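Local coordinates for enoyl-[acyl-carrier-protein] reductase [FMN] (Thermotoga maritima, PDB 5GVJ), which probably catalyses the NADH-dependent reduction of enoyl groups on acyl carrier protein, with FMN as its flavin cofactor, at residues Met192-Val197 / Glu210-Ala215; Ile173-Gly178 / Ala281-Glu286; Arg218-Thr223 / Phe275-Ser280; Met22-Thr27 / Ala264-Asp269; Pro28-Ala33 / Lys288-Ile293. The protein carries 1 engineered substitution. All coordinates share one frame; numbering follows the deposited sequence.

Contact 1 (Met192-Val197 / Glu210-Ala215); sequences MGTRFV and EKIVKA. With NA (sodium ion), chain C.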
# COMPACT_ATOMS: atom_id res chain seq x y z
N MET A 192 8.79 11.20 2.04
CA MET A 192 9.05 10.26 3.14
C MET A 192 9.01 11.01 4.46
O MET A 192 10.07 11.26 5.05
CB MET A 192 10.40 9.55 2.96
CG MET A 192 10.62 8.85 1.64
SD MET A 192 12.14 7.88 1.81
CE MET A 192 12.41 7.34 0.13
N GLY A 193 7.82 11.34 4.94
CA GLY A 193 7.72 12.16 6.13
C GLY A 193 8.36 11.55 7.36
O GLY A 193 9.25 12.16 7.98
N THR A 194 7.94 10.33 7.72
CA THR A 194 8.43 9.73 8.95
C THR A 194 9.93 9.46 8.88
O THR A 194 10.65 9.69 9.86
CB THR A 194 7.63 8.45 9.26
OG1 THR A 194 6.26 8.80 9.50
CG2 THR A 194 8.19 7.75 10.50
N ARG A 195 10.43 9.03 7.71
CA ARG A 195 11.86 8.75 7.58
C ARG A 195 12.71 9.98 7.88
O ARG A 195 13.77 9.87 8.52
CB ARG A 195 12.15 8.21 6.18
CG ARG A 195 13.64 7.99 5.87
CD ARG A 195 14.24 6.83 6.69
NE ARG A 195 14.84 7.28 7.96
CZ ARG A 195 15.57 6.50 8.76
NH1 ARG A 195 15.79 5.21 8.46
NH2 ARG A 195 16.08 7.01 9.88
N PHE A 196 12.29 11.16 7.42
CA PHE A 196 13.12 12.34 7.69
C PHE A 196 12.87 12.96 9.06
O PHE A 196 13.75 13.65 9.58
CB PHE A 196 12.94 13.38 6.58
CG PHE A 196 13.67 13.03 5.30
CD1 PHE A 196 15.05 13.06 5.25
CD2 PHE A 196 12.96 12.61 4.17
CE1 PHE A 196 15.73 12.72 4.08
CE2 PHE A 196 13.63 12.26 3.00
CZ PHE A 196 15.01 12.31 2.95
N VAL A 197 11.68 12.77 9.65
CA VAL A 197 11.51 13.12 11.06
C VAL A 197 12.48 12.31 11.91
O VAL A 197 13.03 12.82 12.91
CB VAL A 197 10.05 12.87 11.51
CG1 VAL A 197 9.95 12.90 13.03
CG2 VAL A 197 9.12 13.91 10.88
N GLU A 210 12.73 8.31 19.38
CA GLU A 210 12.85 6.99 19.99
C GLU A 210 11.59 6.16 19.75
O GLU A 210 11.66 4.95 19.55
CB GLU A 210 13.12 7.11 21.49
CG GLU A 210 14.47 7.74 21.85
CD GLU A 210 14.54 8.26 23.29
OE1 GLU A 210 15.54 8.93 23.64
OE2 GLU A 210 13.59 8.00 24.07
N LYS A 211 10.41 6.80 19.79
CA LYS A 211 9.18 6.06 19.56
C LYS A 211 9.09 5.55 18.12
O LYS A 211 8.62 4.43 17.89
CB LYS A 211 7.96 6.93 19.91
CG LYS A 211 7.83 7.16 21.41
CD LYS A 211 7.57 5.83 22.12
CE LYS A 211 8.21 5.79 23.51
NZ LYS A 211 7.22 5.54 24.60
N ILE A 212 9.55 6.34 17.16
CA ILE A 212 9.56 5.89 15.76
C ILE A 212 10.46 4.68 15.61
O ILE A 212 10.09 3.67 14.98
CB ILE A 212 9.99 7.03 14.83
CG1 ILE A 212 8.91 8.13 14.79
CG2 ILE A 212 10.32 6.50 13.42
CD1 ILE A 212 9.35 9.39 14.04
N VAL A 213 11.67 4.76 16.17
CA VAL A 213 12.61 3.64 16.11
C VAL A 213 11.98 2.39 16.70
O VAL A 213 12.03 1.31 16.11
CB VAL A 213 13.91 4.02 16.84
CG1 VAL A 213 14.73 2.78 17.14
CG2 VAL A 213 14.71 5.01 16.01
N LYS A 214 11.37 2.51 17.88
CA LYS A 214 10.87 1.32 18.56
C LYS A 214 9.60 0.80 17.92
O LYS A 214 9.31 -0.40 18.00
CB LYS A 214 10.61 1.63 20.04
CG LYS A 214 11.88 1.76 20.88
CD LYS A 214 11.52 2.22 22.30
CE LYS A 214 12.71 2.08 23.25
NZ LYS A 214 13.64 3.23 23.15
N ALA A 215 8.83 1.67 17.27
CA ALA A 215 7.52 1.30 16.76
C ALA A 215 7.64 0.25 15.65
O ALA A 215 8.53 0.33 14.80
CB ALA A 215 6.78 2.52 16.22
NA NA C . 10.66 1.51 14.07
O HOH W 1 11.23 -0.88 13.63
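Ile212 reaches from helix 206-214 to Thr194 and Val197 on helix 193-197, the short helix that follows strand 189-191 of the TIM-barrel sheet. Gly193 and Thr194 at the start of that short helix belong to the FMN site. At CB the Ile212 side chain forks. Its CG2 branch lies anti to the backbone N; here the Ile212 and Thr194 side chains run antiparallel past each other, Ile212 CG2 meeting Thr194 CG2 at 3.8 Å. The other branch turns aside at CG1, which packs on Val277, and runs out to CD1. This tip enters between two residues one helical turn apart: Ile212 CD1 is 3.7 Å from Val197 CG1, whose side chain crosses at about a right angle, and 4.1 Å from Thr194 CG2.

Thr194 is thus two-sided, giving its methyl to the apolar patch while OG1 is hydrogen-bonded to Gly278 N. The backbone O of Ile212 joins those of Val213 and Ala215 on the sodium ion, with Ala281 O, Ile284 O and a water as the other ligands. Here helix 206-214 comes to its end, and Ala215 O, just past it, lies 2.5 Å from the sodium ion.

Contact 2 (Ile173-Gly178 / Ala281-Glu286); sequences IADGRG and AGLIDE. With NA (sodium ion), chain C.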
# COMPACT_ATOMS: atom_id res chain seq x y z
N ILE A 173 6.71 4.95 2.60
CA ILE A 173 7.97 4.93 1.89
C ILE A 173 9.07 5.37 2.84
O ILE A 173 9.06 6.51 3.32
CB ILE A 173 7.93 5.82 0.64
CG1 ILE A 173 6.74 5.42 -0.23
CG2 ILE A 173 9.23 5.66 -0.13
CD1 ILE A 173 6.29 6.49 -1.17
N ALA A 174 10.02 4.48 3.11
CA ALA A 174 11.12 4.86 3.98
C ALA A 174 12.47 4.32 3.50
O ALA A 174 13.45 4.44 4.25
CB ALA A 174 10.87 4.38 5.42
N ASP A 175 12.55 3.74 2.31
CA ASP A 175 13.81 3.14 1.86
C ASP A 175 13.81 3.05 0.33
O ASP A 175 12.83 3.39 -0.34
CB ASP A 175 14.04 1.77 2.51
CG ASP A 175 12.87 0.82 2.31
OD1 ASP A 175 12.17 0.95 1.28
OD2 ASP A 175 12.67 -0.05 3.18
N GLY A 176 14.94 2.56 -0.21
CA GLY A 176 15.11 2.51 -1.65
C GLY A 176 14.19 1.50 -2.32
O GLY A 176 13.76 1.72 -3.46
N ARG A 177 13.90 0.39 -1.65
CA ARG A 177 12.88 -0.54 -2.13
C ARG A 177 11.56 0.17 -2.38
O ARG A 177 10.93 -0.00 -3.42
CB ARG A 177 12.66 -1.66 -1.11
CG ARG A 177 13.50 -2.86 -1.31
CD ARG A 177 12.98 -3.97 -0.45
NE ARG A 177 14.05 -4.88 -0.06
CZ ARG A 177 13.84 -6.07 0.48
NH1 ARG A 177 12.61 -6.51 0.70
NH2 ARG A 177 14.88 -6.83 0.80
N GLY A 178 11.12 0.96 -1.40
CA GLY A 178 9.87 1.68 -1.56
C GLY A 178 9.92 2.69 -2.69
O GLY A 178 8.92 2.90 -3.38
N ALA A 281 7.07 3.69 10.13
CA ALA A 281 7.92 3.66 11.32
C ALA A 281 8.42 2.25 11.60
O ALA A 281 9.55 2.07 12.08
CB ALA A 281 7.17 4.21 12.54
N GLY A 282 7.64 1.22 11.25
CA GLY A 282 8.10 -0.14 11.45
C GLY A 282 9.26 -0.55 10.56
O GLY A 282 9.88 -1.59 10.80
N LEU A 283 9.57 0.25 9.55
CA LEU A 283 10.72 0.03 8.69
C LEU A 283 11.94 0.82 9.14
O LEU A 283 13.00 0.71 8.52
CB LEU A 283 10.37 0.43 7.25
CG LEU A 283 9.18 -0.28 6.63
CD1 LEU A 283 8.80 0.39 5.31
CD2 LEU A 283 9.52 -1.75 6.45
N ILE A 284 11.80 1.62 10.18
CA ILE A 284 12.85 2.53 10.63
C ILE A 284 13.40 1.99 11.95
O ILE A 284 12.67 1.89 12.95
CB ILE A 284 12.32 3.96 10.77
CG1 ILE A 284 11.97 4.52 9.39
CG2 ILE A 284 13.35 4.85 11.49
CD1 ILE A 284 11.04 5.71 9.44
N ASP A 285 14.67 1.62 11.95
CA ASP A 285 15.29 1.03 13.12
C ASP A 285 16.41 1.86 13.70
O ASP A 285 17.04 1.43 14.68
CB ASP A 285 15.82 -0.36 12.79
CG ASP A 285 14.71 -1.28 12.37
OD1 ASP A 285 13.73 -1.42 13.14
OD2 ASP A 285 14.80 -1.82 11.25
N GLU A 286 16.69 3.03 13.14
CA GLU A 286 17.70 3.89 13.74
C GLU A 286 17.57 5.29 13.16
O GLU A 286 17.05 5.48 12.06
CB GLU A 286 19.12 3.34 13.54
CG GLU A 286 19.51 3.14 12.10
CD GLU A 286 20.97 2.71 11.97
OE1 GLU A 286 21.84 3.40 12.54
OE2 GLU A 286 21.23 1.69 11.30
NA NA C . 10.66 1.51 14.07
O HOH W 2 13.93 -0.41 5.45
O HOH W 1 11.23 -0.88 13.63
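Ala174 and Leu283 bury the most surface here, and both direct their CB atoms at the facing segment. Ala174 CB lies 4.4 Å from Leu283 CB, a loose apolar approach that brings the loop after strand 167-170 against the 3-10 turn at 281-283. The same methyl is approached from another quarter by Ile284, whose CG1 comes to 4.1 Å of Ala174 CB. A chi1 of -67° places CG1 beside the backbone N, and the ethyl branch of Ile284 extends back to Ala174 although the CB bond itself runs past it; the branch also packs on Thr194 and Arg195.

Asp175 adds the polar side. It is the N-cap of helix 176-185, one of the helices that surround the TIM barrel: Asp175 OD1 accepts from Gly178 N at 2.9 Å, nearly along the C-O axis, with an N-H...O angle of 161°. Its other oxygen looks out of the subunit, OD2 forming a salt bridge with Arg161 and a hydrogen bond with Asn157, both of the second subunit. A water donates to Asp175 OD2 at 2.6 Å and makes a weak bond to Leu283 O, the only polar link between the segments. Each carboxylate oxygen is therefore engaged, which should hold the group in one rotation.

On either side of Leu283 in sequence, the backbone carbonyls of Ala281 and Ile284 bind the sodium ion, Ala281 O and Ile284 O each at 2.3 Å, and the 3-10 bond from Ile284 N to Ala281 O keeps the turn tight. A water on the sodium ion donates to Asp285 OD1 at 2.6 Å, placing that carboxylate in the second shell of the metal.

Contact 3 (Arg218-Thr223 / Phe275-Ser280); sequences RDTVVT and FAVGQS. Engineered in segment 275-280: Ala276 (natural residue Met).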
# COMPACT_ATOMS: atom_id res chain seq x y z
N ARG A 218 2.78 -2.36 13.11
CA ARG A 218 1.44 -2.48 13.67
C ARG A 218 1.19 -1.51 14.82
O ARG A 218 0.15 -1.60 15.47
CB ARG A 218 1.18 -3.91 14.15
CG ARG A 218 1.01 -4.92 13.04
CD ARG A 218 0.53 -6.28 13.58
NE ARG A 218 1.49 -6.83 14.53
CZ ARG A 218 1.29 -7.95 15.22
NH1 ARG A 218 0.16 -8.63 15.06
NH2 ARG A 218 2.22 -8.40 16.07
N ASP A 219 2.12 -0.59 15.10
CA ASP A 219 2.02 0.23 16.29
C ASP A 219 1.36 1.58 16.04
O ASP A 219 1.51 2.49 16.86
CB ASP A 219 3.39 0.43 16.92
CG ASP A 219 3.85 -0.77 17.72
OD1 ASP A 219 2.99 -1.57 18.15
OD2 ASP A 219 5.06 -0.91 17.92
N THR A 220 0.65 1.75 14.93
CA THR A 220 -0.14 2.96 14.76
C THR A 220 -1.63 2.61 14.84
O THR A 220 -2.03 1.46 14.68
CB THR A 220 0.17 3.68 13.44
OG1 THR A 220 -0.34 2.91 12.35
CG2 THR A 220 1.67 3.89 13.27
N VAL A 221 -2.43 3.64 15.12
CA VAL A 221 -3.89 3.52 15.16
C VAL A 221 -4.47 4.68 14.39
O VAL A 221 -3.87 5.75 14.30
CB VAL A 221 -4.46 3.57 16.59
CG1 VAL A 221 -4.46 2.22 17.21
CG2 VAL A 221 -3.68 4.54 17.44
N VAL A 222 -5.67 4.47 13.86
CA VAL A 222 -6.44 5.52 13.22
C VAL A 222 -7.51 5.97 14.20
O VAL A 222 -8.34 5.16 14.64
CB VAL A 222 -7.05 5.04 11.90
CG1 VAL A 222 -7.83 6.17 11.24
CG2 VAL A 222 -5.96 4.49 10.98
N THR A 223 -7.49 7.25 14.56
CA THR A 223 -8.44 7.84 15.49
C THR A 223 -9.15 9.01 14.85
O THR A 223 -8.59 9.71 13.99
CB THR A 223 -7.74 8.33 16.77
OG1 THR A 223 -6.84 9.39 16.43
CG2 THR A 223 -6.98 7.20 17.43
N PHE A 275 1.22 11.49 18.39
CA PHE A 275 2.44 11.15 17.67
C PHE A 275 2.05 10.70 16.26
O PHE A 275 1.90 9.52 15.98
CB PHE A 275 3.23 10.09 18.43
CG PHE A 275 3.86 10.62 19.69
CD1 PHE A 275 3.12 10.76 20.85
CD2 PHE A 275 5.19 11.01 19.69
CE1 PHE A 275 3.70 11.27 22.01
CE2 PHE A 275 5.78 11.52 20.85
CZ PHE A 275 5.03 11.64 22.00
N ALA A 276 1.89 11.69 15.37
CA ALA A 276 1.44 11.48 13.99
C ALA A 276 2.58 10.87 13.19
O ALA A 276 3.39 11.58 12.59
CB ALA A 276 0.98 12.79 13.38
N VAL A 277 2.64 9.54 13.17
CA VAL A 277 3.66 8.84 12.40
C VAL A 277 2.97 7.72 11.62
O VAL A 277 1.95 7.18 12.05
CB VAL A 277 4.81 8.29 13.29
CG1 VAL A 277 4.96 9.10 14.58
CG2 VAL A 277 4.65 6.83 13.58
N GLY A 278 3.53 7.41 10.45
CA GLY A 278 2.94 6.44 9.56
C GLY A 278 3.42 5.03 9.83
O GLY A 278 4.29 4.79 10.67
N GLN A 279 2.84 4.09 9.09
CA GLN A 279 3.21 2.69 9.25
C GLN A 279 4.66 2.45 8.87
O GLN A 279 5.25 1.47 9.33
CB GLN A 279 2.27 1.79 8.42
CG GLN A 279 0.83 1.79 8.93
CD GLN A 279 -0.06 0.82 8.17
OE1 GLN A 279 0.37 0.19 7.21
NE2 GLN A 279 -1.31 0.69 8.61
N SER A 280 5.26 3.34 8.07
CA SER A 280 6.67 3.15 7.75
C SER A 280 7.58 3.28 8.96
O SER A 280 8.77 2.97 8.84
CB SER A 280 7.12 4.15 6.68
OG SER A 280 7.19 5.45 7.21
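Thr220 sets its OG1 between the backbone N and the carbonyl carbon (chi1 70°), which swings CG2 anti to the carbonyl carbon and down onto Val277 and Gly278; Gln279, with CG anti to its own carbonyl carbon (chi1 -67°), brings its CG methylene up beside the Thr220 hydroxyl. Thr220 opens the edge strand 220-223 of a small antiparallel sheet, also formed by 231-234 and 145-146, that is separate from the parallel barrel strands. The facing segment is a loop that ends in a 3-10 turn at Gln279 and the FMN-binding Ser280.

The Thr220 methyl does most of the touching. CG2 stands 3.5 Å from Val277 O and 3.8 Å from Gly278 O, meeting two successive carbonyls, and 4.2 Å from Val277 CG2. Val277 O is buried here and has no hydrogen-bond partner in the model, so a polar atom is covered by a methyl, probably at some energetic cost. In contrast, the polar groups of Thr220 and Gln279 both have partners. Thr220 OG1 is hydrogen-bonded to Arg232 NH1 on the adjoining strand. The extended Gln279 reaches the second subunit, where its OE1 meets Thr151 N and its NE2 meets Glu149 O; the two bonds fix the rotation of the amide. On the near side the Gln279 chain crosses Thr220 at about a right angle, with Thr220 OG1 3.8 Å from Gln279 CG.

Contact 4 (Met22-Thr27 / Ala264-Asp269); sequences MAWAGT and AVVEGD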
# COMPACT_ATOMS: atom_id res chain seq x y z
N MET A 22 5.30 18.44 7.83
CA MET A 22 4.23 18.49 8.80
C MET A 22 4.38 19.73 9.69
O MET A 22 5.46 20.31 9.82
CB MET A 22 4.26 17.21 9.65
CG MET A 22 3.09 17.00 10.58
SD MET A 22 3.23 15.36 11.34
CE MET A 22 4.81 15.46 12.20
N ALA A 23 3.27 20.16 10.29
CA ALA A 23 3.34 21.24 11.26
C ALA A 23 4.23 20.84 12.43
O ALA A 23 4.24 19.68 12.85
CB ALA A 23 1.94 21.61 11.77
N TRP A 24 5.02 21.80 12.91
CA TRP A 24 5.93 21.63 14.05
C TRP A 24 7.16 20.81 13.67
O TRP A 24 8.28 21.22 14.02
CB TRP A 24 5.21 21.00 15.25
CG TRP A 24 4.08 21.84 15.72
CD1 TRP A 24 2.75 21.56 15.60
CD2 TRP A 24 4.16 23.12 16.35
NE1 TRP A 24 2.00 22.58 16.14
CE2 TRP A 24 2.85 23.55 16.60
CE3 TRP A 24 5.23 23.94 16.74
CZ2 TRP A 24 2.57 24.77 17.23
CZ3 TRP A 24 4.95 25.15 17.36
CH2 TRP A 24 3.63 25.55 17.59
N ALA A 25 7.00 19.69 12.95
CA ALA A 25 8.17 18.89 12.58
C ALA A 25 8.86 19.42 11.33
O ALA A 25 10.07 19.21 11.16
CB ALA A 25 7.76 17.43 12.35
N GLY A 26 8.11 20.08 10.44
CA GLY A 26 8.68 20.67 9.24
C GLY A 26 9.35 22.01 9.52
O GLY A 26 8.90 23.04 9.02
N THR A 27 10.42 21.99 10.31
CA THR A 27 11.15 23.20 10.68
C THR A 27 12.11 23.62 9.58
O THR A 27 12.55 22.80 8.78
CB THR A 27 11.95 22.96 11.97
OG1 THR A 27 12.91 21.92 11.74
CG2 THR A 27 11.04 22.58 13.13
N ALA A 264 3.57 16.49 21.44
CA ALA A 264 4.41 15.36 21.07
C ALA A 264 5.70 15.83 20.41
O ALA A 264 6.80 15.45 20.83
CB ALA A 264 3.65 14.41 20.14
N VAL A 265 5.58 16.68 19.38
CA VAL A 265 6.75 17.10 18.61
C VAL A 265 7.70 17.94 19.46
O VAL A 265 8.91 17.71 19.49
CB VAL A 265 6.31 17.86 17.35
CG1 VAL A 265 7.53 18.50 16.68
CG2 VAL A 265 5.61 16.93 16.39
N VAL A 266 7.17 18.95 20.15
CA VAL A 266 8.04 19.88 20.85
C VAL A 266 8.40 19.37 22.24
O VAL A 266 9.56 19.46 22.64
CB VAL A 266 7.38 21.28 20.93
CG1 VAL A 266 8.29 22.25 21.66
CG2 VAL A 266 7.08 21.79 19.54
N GLU A 267 7.43 18.83 22.97
CA GLU A 267 7.63 18.43 24.36
C GLU A 267 7.87 16.94 24.55
O GLU A 267 8.20 16.52 25.66
CB GLU A 267 6.43 18.86 25.21
CG GLU A 267 5.82 20.20 24.84
CD GLU A 267 6.22 21.31 25.79
OE1 GLU A 267 6.13 22.49 25.39
OE2 GLU A 267 6.60 21.01 26.94
N GLY A 268 7.70 16.13 23.51
CA GLY A 268 7.80 14.69 23.69
C GLY A 268 6.87 14.13 24.75
O GLY A 268 7.24 13.19 25.46
N ASP A 269 5.67 14.69 24.86
CA ASP A 269 4.73 14.32 25.92
C ASP A 269 4.06 12.99 25.57
O ASP A 269 3.19 12.94 24.70
CB ASP A 269 3.72 15.45 26.11
CG ASP A 269 2.68 15.14 27.17
OD1 ASP A 269 2.77 14.10 27.84
OD2 ASP A 269 1.75 15.96 27.33
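Trp24 and Val265 meet at the root of the indole, not at its rings: Val265 CG1 lies 3.7 Å from Trp24 CB, and Val265 CB is almost as close at 3.9 Å. Both side chains leave their backbones toward one another. A chi1 of -60° then tucks Trp24 CG in by its own backbone N and carries the ring system away from Val265 and past Val266. There the two side chains cross obliquely, Val266 CG2 standing 4.0 Å from Trp24 CE3. Leu261 and Arg262, on the same helix, also pack on the indole, as does Ala47.

The CG1 branch of Val265, anti to its backbone N, also rests against the chain after the tryptophan, 4.0 Å from Ala25 N. The loop presenting these groups is a tight one that follows strand 17-18 of the TIM barrel: Gly26 N bonds back to Met22 O at 2.7 Å, and Gly26 centres an inverse gamma turn. Ala23, within it, belongs to the FMN site. The contact therefore joins a cofactor loop to helix 260-265 and the residues after it. The side-chain contacts are apolar, one valine methyl also meeting backbone, which implies a fit set by shape without directional bonds, buried at Val265 and Ala25 and exposed at Trp24 and Val266.

Contact 5 (Pro28-Ala33 / Lys288-Ile293); sequences PTLAAA and KPVKQI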
# COMPACT_ATOMS: atom_id res chain seq x y z
N PRO A 28 12.49 24.91 9.54
CA PRO A 28 13.54 25.32 8.61
C PRO A 28 14.84 24.56 8.78
O PRO A 28 15.57 24.35 7.81
CB PRO A 28 13.73 26.82 8.92
CG PRO A 28 12.45 27.23 9.54
CD PRO A 28 11.88 26.04 10.26
N THR A 29 15.16 24.12 10.01
CA THR A 29 16.40 23.40 10.21
C THR A 29 16.39 22.05 9.50
O THR A 29 17.38 21.66 8.88
CB THR A 29 16.67 23.19 11.71
OG1 THR A 29 16.82 24.47 12.35
CG2 THR A 29 17.97 22.50 11.86
N LEU A 30 15.29 21.31 9.61
CA LEU A 30 15.20 20.03 8.89
C LEU A 30 15.06 20.26 7.39
O LEU A 30 15.69 19.56 6.59
CB LEU A 30 14.04 19.20 9.43
CG LEU A 30 13.75 17.84 8.77
CD1 LEU A 30 15.02 16.98 8.61
CD2 LEU A 30 12.73 17.09 9.60
N ALA A 31 14.24 21.23 7.00
CA ALA A 31 14.04 21.52 5.58
C ALA A 31 15.34 21.96 4.92
O ALA A 31 15.67 21.52 3.81
CB ALA A 31 12.96 22.58 5.42
N ALA A 32 16.12 22.82 5.59
CA ALA A 32 17.38 23.26 5.00
C ALA A 32 18.33 22.09 4.81
O ALA A 32 19.06 22.03 3.81
CB ALA A 32 18.01 24.34 5.88
N ALA A 33 18.32 21.13 5.74
CA ALA A 33 19.20 19.97 5.63
C ALA A 33 18.81 19.09 4.45
O ALA A 33 19.68 18.63 3.70
CB ALA A 33 19.17 19.17 6.94
N LYS A 288 19.14 8.33 11.44
CA LYS A 288 20.27 8.53 10.54
C LYS A 288 20.45 10.00 10.19
O LYS A 288 19.49 10.78 10.19
CB LYS A 288 20.09 7.76 9.23
CG LYS A 288 20.04 6.24 9.32
CD LYS A 288 19.83 5.72 7.89
CE LYS A 288 19.54 4.23 7.83
NZ LYS A 288 19.38 3.80 6.41
N PRO A 289 21.66 10.41 9.84
CA PRO A 289 21.84 11.71 9.19
C PRO A 289 21.05 11.77 7.89
O PRO A 289 20.91 10.77 7.18
CB PRO A 289 23.35 11.77 8.91
CG PRO A 289 23.95 10.82 9.90
CD PRO A 289 22.94 9.70 10.00
N VAL A 290 20.54 12.97 7.60
CA VAL A 290 19.84 13.22 6.35
C VAL A 290 20.68 12.79 5.15
O VAL A 290 20.18 12.15 4.22
CB VAL A 290 19.43 14.70 6.27
CG1 VAL A 290 19.14 15.13 4.82
CG2 VAL A 290 18.20 14.94 7.15
N LYS A 291 21.97 13.11 5.17
CA LYS A 291 22.84 12.75 4.05
C LYS A 291 22.89 11.24 3.85
O LYS A 291 22.81 10.75 2.71
CB LYS A 291 24.26 13.29 4.28
CG LYS A 291 24.96 13.72 3.00
CD LYS A 291 24.59 15.16 2.63
CE LYS A 291 24.71 15.41 1.12
NZ LYS A 291 23.73 14.56 0.32
N GLN A 292 23.02 10.48 4.94
CA GLN A 292 23.06 9.03 4.83
C GLN A 292 21.72 8.47 4.34
O GLN A 292 21.69 7.55 3.52
CB GLN A 292 23.41 8.41 6.18
CG GLN A 292 23.75 6.93 6.10
CD GLN A 292 24.98 6.69 5.22
OE1 GLN A 292 24.95 5.88 4.30
NE2 GLN A 292 26.07 7.41 5.51
N ILE A 293 20.61 9.00 4.86
CA ILE A 293 19.29 8.57 4.41
C ILE A 293 19.20 8.64 2.89
O ILE A 293 18.79 7.67 2.22
CB ILE A 293 18.18 9.42 5.05
CG1 ILE A 293 18.11 9.16 6.56
CG2 ILE A 293 16.81 9.17 4.36
CD1 ILE A 293 17.16 10.12 7.31
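Val290 CG1 sits over one face of the Ala33 carbonyl group, the one flat group that the contact uses; no ring takes part. The methyl is 3.7 Å from Ala33 O and 4.0 Å from Ala33 C, standing above the plane. On the same side of the plane, the Ala33 methyl also points to this valine, and Ala33 CB is 4.3 Å from Val290 CG2. One turn earlier Leu30 completes the patch. Its CG lies anti to the backbone N (chi1 178°), which brings the end of the chain nearer than its CB bond would suggest; Leu30 CD1 lies 4.1 Å from Val290 CG2 as the two side chains pass at a slant.

Val290 is the first residue of helix 290-309, after Pro289 at the N-cap, and its backbone N is hydrogen-bonded to Glu201 OE1. Helix 28-36 follows the barrel's first strand, 17-18, so early and late helices of the TIM barrel meet here, consistent with the usual neighbourhood of first and last helices in that fold. Nearby, Lys291 NZ is hydrogen-bonded to Ala37 O, just beyond helix 28-36. Leu30, Ala33 and Val290 thus make a modest, non-directional fit, with one methyl over a carbonyl and the polar ties of helix 290-309 lying around it.

How the contacts relate
Contacts 1, 3 and 5 are buried, while contacts 2 and 4 are partly exposed, contact 4 carrying Trp24 and Val266 at the surface. Contacts 1 and 2 share the sodium ion and its water ligand: segments 210-215 and 281-286 supply all its protein ligands. Contact 3 joins contact 1 through Val277, Gly278 and Ser280 beside Thr194, and, like contact 2, reaches the second subunit. Contacts 4 and 5 involve successive parts of one N-terminal stretch, and Ala25 O touches Leu30 CD2. Contacts 1, 4 and 5 pack mainly through apolar groups; water and a charged cap enter contact 2. Contacts 3 and 5 also set a methyl against carbonyls, in contact 3 against one with no hydrogen-bond partner.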